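Local coordinates for Mlr6093 protein (Mesorhizobium loti, PDB 2QJ8) that probably acts as a zinc-dependent hydrolase of the succinylglutamate desuccinylase/aspartoacylase family, a group that cleaves carbon-nitrogen bonds in linear amides, at residues A[116-119]-A[120-123]; A[290-293]-A[294-297]; A[316-319]-A[320-323]. All coordinates share one frame; numbering follows the deposited sequence. Where two conformers were deposited one is given.

Contact 1: residues A[116-119]-A[120-123]; sequences GSVS and ERIA
Gly116, just ahead of helix 118-129, meets Arg121 of the first turn, where half of a capping box forms. Gly116 O receives NH1 of Arg121 at 2.9 Å, in the guanidinium plane and on a lone pair of the carbonyl; the arginine reaches back because its chain bends at chi3 (-59°). Gly116 has no side chain, and the carboxylate of Glu120 can lie close against its CA. Ser117 is the N-cap residue. Its backbone N donates to Glu120 OE2 over 2.8 Å, the oxygen being met from above the carboxylate plane. The reverse bond of a full capping box is missing, for Ser117 OG turns to Asp102 and also lies 2.9 Å from Glu120 OE2. Lys104 forms a salt bridge to that carboxylate and bonds to the serine hydroxyl as well, which would be expected to keep the acid ionised. Ser117 O accepts Arg121 N, the first regular helical bond. Val118 lays its CA over one face of the guanidinium, while Asp29 pairs with NH1. Val118 CG2 runs beside Ile122 CD1 at 4.0 Å, and both branched residues rest on Leu33 of strand 33-42, an apolar site that suits them. Ser119, small and polar, turns its hydroxyl to Asp102 and Thr99; its carbonyl O accepts Ala123 N at 3.0 Å, with the donor tilted 24° from the carbonyl plane.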
loop_
_atom_site.group_PDB
_atom_site.type_symbol
_atom_site.label_atom_id
_atom_site.label_comp_id
_atom_site.label_asym_id
_atom_site.label_seq_id
_atom_site.Cartn_x
_atom_site.Cartn_y
_atom_site.Cartn_z
ATOM N N GLY A 116 -18.201 16.928 -21.214
ATOM C CA GLY A 116 -18.560 15.834 -20.309
ATOM C C GLY A 116 -18.121 16.175 -18.903
ATOM O O GLY A 116 -17.738 17.312 -18.631
ATOM N N SER A 117 -18.153 15.194 -18.010
ATOM C CA SER A 117 -17.702 15.371 -16.627
ATOM C C SER A 117 -16.161 15.607 -16.560
ATOM O O SER A 117 -15.467 15.460 -17.565
ATOM C CB SER A 117 -18.071 14.126 -15.848
ATOM O OG SER A 117 -17.342 13.060 -16.406
ATOM N N VAL A 118 -15.613 15.917 -15.380
ATOM C CA VAL A 118 -14.165 16.263 -15.273
ATOM C C VAL A 118 -13.226 15.217 -15.890
ATOM O O VAL A 118 -12.357 15.587 -16.651
ATOM C CB VAL A 118 -13.697 16.680 -13.826
ATOM C CG1 VAL A 118 -13.753 15.502 -12.830
ATOM C CG2 VAL A 118 -12.286 17.290 -13.887
ATOM N N SER A 119 -13.420 13.931 -15.600
ATOM C CA SER A 119 -12.573 12.864 -16.187
ATOM C C SER A 119 -12.573 12.873 -17.721
ATOM O O SER A 119 -11.521 12.727 -18.354
ATOM C CB SER A 119 -12.989 11.477 -15.706
ATOM O OG SER A 119 -13.061 11.457 -14.298
ATOM N N GLU A 120 -13.751 13.102 -18.283
ATOM C CA GLU A 120 -13.962 13.178 -19.733
ATOM C C GLU A 120 -13.300 14.405 -20.364
ATOM O O GLU A 120 -12.781 14.309 -21.485
ATOM C CB GLU A 120 -15.458 13.193 -20.051
ATOM C CG GLU A 120 -16.237 11.992 -19.528
ATOM C CD GLU A 120 -17.677 12.109 -19.876
ATOM O OE1 GLU A 120 -18.041 11.727 -21.005
ATOM O OE2 GLU A 120 -18.455 12.571 -19.020
ATOM N N ARG A 121 -13.324 15.551 -19.661
ATOM C CA ARG A 121 -12.627 16.764 -20.137
ATOM C C ARG A 121 -11.102 16.607 -20.062
ATOM O O ARG A 121 -10.393 17.113 -20.941
ATOM C CB ARG A 121 -13.074 18.033 -19.391
ATOM C CG ARG A 121 -14.577 18.314 -19.500
ATOM C CD ARG A 121 -14.965 19.748 -19.073
ATOM N NE ARG A 121 -14.589 20.061 -17.695
ATOM C CZ ARG A 121 -15.212 19.629 -16.601
ATOM N NH1 ARG A 121 -16.258 18.835 -16.675
ATOM N NH2 ARG A 121 -14.775 19.999 -15.409
ATOM N N ILE A 122 -10.595 15.918 -19.030
ATOM C CA ILE A 122 -9.152 15.646 -18.931
ATOM C C ILE A 122 -8.711 14.780 -20.111
ATOM O O ILE A 122 -7.716 15.100 -20.768
ATOM C CB ILE A 122 -8.737 14.970 -17.592
ATOM C CG1 ILE A 122 -8.998 15.935 -16.410
ATOM C CG2 ILE A 122 -7.183 14.556 -17.630
ATOM C CD1 ILE A 122 -9.033 15.286 -15.062
ATOM N N ALA A 123 -9.473 13.713 -20.368
ATOM C CA ALA A 123 -9.203 12.767 -21.452
ATOM C C ALA A 123 -9.263 13.489 -22.813
ATOM O O ALA A 123 -8.380 13.296 -23.639
ATOM C CB ALA A 123 -10.188 11.587 -21.400
#

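Contact 2: residues A[290-293]-A[294-297]; sequences MGSL and SAAS
Ser292 points its CB toward Ser294 and Ala295, and its hydroxyl forms an ST turn in the loop between strands 283-288 and 298-301. With OG anti to the backbone N (chi1 -174°), the side chain extends into the bend instead of folding over its own amide. There the oxygen accepts two backbone N-H groups: Ser294 N at 3.2 Å with a bent approach (141°), and Ala295 N, straighter, at 3.2 Å. Serine suits the place because one short arm ending in an acceptor can bind both amides at once. The second hydroxyl comes from a different direction. Ser294 OG sits between its own backbone N and carbonyl carbon and from there meets Ser292 OG, oxygen to oxygen, at 2.7 Å. Leu293, between the two serines, turns its side chain away from this polar cluster and packs on Pro85 of the second subunit, an apolar task that fits leucine. A hydrogen bond to that subunit joins Gly291 O and its His21 NE2, so the loop, while joining two strands of its own sheet, also takes part in the contact between subunits. Beside Ser292 OG, the small methyl of Ala295 lies with its CB 4.0 Å from Ser292 CB.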
loop_
_atom_site.group_PDB
_atom_site.type_symbol
_atom_site.label_atom_id
_atom_site.label_comp_id
_atom_site.label_asym_id
_atom_site.label_seq_id
_atom_site.Cartn_x
_atom_site.Cartn_y
_atom_site.Cartn_z
HETATM N N MSE A 290 -15.108 -13.884 7.676
HETATM C CA MSE A 290 -15.316 -12.650 8.467
HETATM C C MSE A 290 -16.231 -12.673 9.701
HETATM O O MSE A 290 -15.964 -11.939 10.670
HETATM C CB MSE A 290 -15.737 -11.492 7.538
HETATM C CG MSE A 290 -14.577 -10.881 6.783
HETATM SE SE MSE A 290 -15.090 -10.107 5.052
ATOM N N GLY A 291 -17.288 -13.467 9.686
ATOM C CA GLY A 291 -18.228 -13.484 10.820
ATOM C C GLY A 291 -18.087 -14.557 11.869
ATOM O O GLY A 291 -19.007 -14.738 12.654
ATOM N N SER A 292 -16.957 -15.269 11.886
ATOM C CA SER A 292 -16.771 -16.395 12.799
ATOM C C SER A 292 -15.307 -16.730 13.097
ATOM O O SER A 292 -14.450 -16.667 12.206
ATOM C CB SER A 292 -17.440 -17.639 12.207
ATOM O OG SER A 292 -17.417 -18.727 13.106
ATOM N N LEU A 293 -15.047 -17.060 14.365
ATOM C CA LEU A 293 -13.738 -17.514 14.830
ATOM C C LEU A 293 -13.722 -19.023 15.024
ATOM O O LEU A 293 -12.662 -19.591 15.254
ATOM C CB LEU A 293 -13.311 -16.754 16.104
ATOM C CG LEU A 293 -13.021 -15.278 15.856
ATOM C CD1 LEU A 293 -12.724 -14.477 17.130
ATOM C CD2 LEU A 293 -11.869 -15.129 14.882
ATOM N N SER A 294 -14.882 -19.672 14.903
ATOM C CA SER A 294 -15.008 -21.122 14.979
ATOM C C SER A 294 -14.849 -21.779 13.609
ATOM O O SER A 294 -14.346 -22.906 13.533
ATOM C CB SER A 294 -16.369 -21.497 15.568
ATOM O OG SER A 294 -17.374 -20.707 14.961
ATOM N N ALA A 295 -15.278 -21.090 12.542
ATOM C CA ALA A 295 -15.188 -21.622 11.180
ATOM C C ALA A 295 -13.738 -21.757 10.674
ATOM O O ALA A 295 -12.871 -20.949 11.014
ATOM C CB ALA A 295 -16.006 -20.763 10.226
ATOM N N ALA A 296 -13.499 -22.794 9.868
ATOM C CA ALA A 296 -12.178 -23.081 9.282
ATOM C C ALA A 296 -11.878 -22.137 8.117
ATOM O O ALA A 296 -12.795 -21.612 7.471
ATOM C CB ALA A 296 -12.096 -24.564 8.793
ATOM N N SER A 297 -10.587 -21.894 7.903
ATOM C CA SER A 297 -10.122 -21.065 6.800
ATOM C C SER A 297 -10.116 -21.895 5.509
ATOM O O SER A 297 -10.003 -23.144 5.554
ATOM C CB SER A 297 -8.727 -20.502 7.084
ATOM O OG SER A 297 -7.787 -21.540 7.272
#

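Contact 3: residues A[316-319]-A[320-323]; sequences YVQG and NEEV
Glu321 carries its CG anti to the carbonyl carbon (chi1 -82°) and runs on extended, which sends its carboxylate back across the turn to the backbone of Gln318. OE2 takes the N-H of Gln318 at 2.7 Å in a nearly straight bond (172°), approached on the anti side of the carboxylate and 34° out of its plane. The same oxygen also accepts a water at 2.6 Å, and that water reaches Tyr316 O through a long, weak bond. OE1 of Glu321 is engaged by a salt bridge to Arg312 of strand 306-312. Such a neighbour would be expected to favour the ionised acid. A glutamate is long enough to serve a backbone amide with one oxygen and a cation on a neighbouring strand with the other. Gln318 CB stands 3.4 Å from Glu321 OE2 and Gln318 CG is near it too, while the amide end leads away.

The chain reverses here through a type II beta turn from Gln318 to Glu321. Gly319 and Asn320 take its two central positions, and Asn320 adopts the positive phi of the third, a conformation asparagine tolerates well. Ser262 OG binds Gln318 O and, weakly, the N of Glu321. The turn passes the chain from strand 315-317, paired with 266-270, to strand 322-329, which lies between 250-261 and 306-312. Val317 and Val323 bring branched, apolar side chains to a buried site beside Phe268. They cross at about a right angle, with Val317 CG1 4.0 Å from Val323 CG1.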
loop_
_atom_site.group_PDB
_atom_site.type_symbol
_atom_site.label_atom_id
_atom_site.label_comp_id
_atom_site.label_asym_id
_atom_site.label_seq_id
_atom_site.Cartn_x
_atom_site.Cartn_y
_atom_site.Cartn_z
ATOM N N TYR A 316 -9.449 -7.473 3.244
ATOM C CA TYR A 316 -10.803 -8.019 3.126
ATOM C C TYR A 316 -11.164 -8.144 1.634
ATOM O O TYR A 316 -10.961 -7.210 0.876
ATOM C CB TYR A 316 -11.837 -7.107 3.797
ATOM C CG TYR A 316 -11.702 -6.968 5.295
ATOM C CD1 TYR A 316 -11.843 -8.067 6.122
ATOM C CD2 TYR A 316 -11.482 -5.721 5.887
ATOM C CE1 TYR A 316 -11.747 -7.937 7.487
ATOM C CE2 TYR A 316 -11.379 -5.590 7.240
ATOM C CZ TYR A 316 -11.509 -6.692 8.032
ATOM O OH TYR A 316 -11.410 -6.541 9.375
ATOM N N VAL A 317 -11.699 -9.284 1.224
ATOM C CA VAL A 317 -12.108 -9.477 -0.183
ATOM C C VAL A 317 -13.544 -9.951 -0.193
ATOM O O VAL A 317 -14.002 -10.562 0.765
ATOM C CB VAL A 317 -11.258 -10.533 -0.974
ATOM C CG1 VAL A 317 -9.816 -10.030 -1.214
ATOM C CG2 VAL A 317 -11.318 -11.906 -0.307
ATOM N N GLN A 318 -14.240 -9.652 -1.281
ATOM C CA GLN A 318 -15.584 -10.164 -1.530
ATOM C C GLN A 318 -15.422 -11.485 -2.252
ATOM O O GLN A 318 -14.300 -11.890 -2.607
ATOM C CB GLN A 318 -16.406 -9.195 -2.402
ATOM C CG GLN A 318 -16.804 -7.881 -1.720
ATOM C CD GLN A 318 -17.775 -8.069 -0.548
ATOM O OE1 GLN A 318 -18.353 -9.154 -0.345
ATOM N NE2 GLN A 318 -17.954 -7.001 0.239
ATOM N N GLY A 319 -16.537 -12.179 -2.448
ATOM C CA GLY A 319 -16.544 -13.417 -3.205
ATOM C C GLY A 319 -16.171 -13.129 -4.646
ATOM O O GLY A 319 -16.447 -12.032 -5.170
ATOM N N ASN A 320 -15.480 -14.097 -5.254
ATOM C CA ASN A 320 -15.039 -14.037 -6.648
ATOM C C ASN A 320 -14.086 -12.882 -7.020
ATOM O O ASN A 320 -14.042 -12.458 -8.191
ATOM C CB ASN A 320 -16.274 -14.037 -7.562
ATOM C CG ASN A 320 -15.983 -14.634 -8.924
ATOM O OD1 ASN A 320 -15.905 -15.860 -9.068
ATOM N ND2 ASN A 320 -15.821 -13.771 -9.934
ATOM N N GLU A 321 -13.333 -12.359 -6.046
ATOM C CA GLU A 321 -12.352 -11.326 -6.328
ATOM C C GLU A 321 -11.024 -11.980 -6.591
ATOM O O GLU A 321 -10.696 -12.940 -5.917
ATOM C CB GLU A 321 -12.144 -10.352 -5.183
ATOM C CG GLU A 321 -13.160 -9.253 -5.104
ATOM C CD GLU A 321 -12.677 -8.151 -4.205
ATOM O OE1 GLU A 321 -11.661 -7.490 -4.544
ATOM O OE2 GLU A 321 -13.323 -7.939 -3.169
ATOM N N GLU A 322 -10.269 -11.406 -7.530
ATOM C CA GLU A 322 -8.971 -11.918 -7.931
ATOM C C GLU A 322 -7.994 -11.635 -6.799
ATOM O O GLU A 322 -7.924 -10.526 -6.291
ATOM C CB GLU A 322 -8.477 -11.288 -9.257
ATOM C CG GLU A 322 -9.296 -11.676 -10.521
ATOM C CD GLU A 322 -8.660 -11.179 -11.858
ATOM O OE1 GLU A 322 -7.841 -10.210 -11.862
ATOM O OE2 GLU A 322 -9.008 -11.770 -12.913
ATOM N N VAL A 323 -7.284 -12.666 -6.373
ATOM C CA VAL A 323 -6.340 -12.538 -5.264
ATOM C C VAL A 323 -4.908 -12.812 -5.638
ATOM O O VAL A 323 -4.038 -12.433 -4.914
ATOM C CB VAL A 323 -6.765 -13.387 -4.046
ATOM C CG1 VAL A 323 -8.091 -12.857 -3.507
ATOM C CG2 VAL A 323 -6.826 -14.883 -4.393
HETATM O O HOH W 1 -12.146 -5.902 -1.983
#

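Each contact lies within one unbroken stretch, and the three follow in series, with none nested or crossed. Contact 1 comes first, where the chain enters helix 118-129 of the catalytic domain and sets that helix against strands 16-24 and 33-42. Some 170 residues later, contact 2 shapes the loop that joins neighbouring strands 283-288 and 298-301 of the four-stranded antiparallel sheet. Contact 3 turns the chain from that sheet's other outer strand, 315-317, into 322-329. Contacts 2 and 3 touch tentatively: CG of Met290, a selenomethionine, packs on CD1 of Tyr316 in the conformers given, though both residues have alternates. Contact 1 stays apart, its centre about 45 Å from that of contact 2 and about 30 Å from that of contact 3.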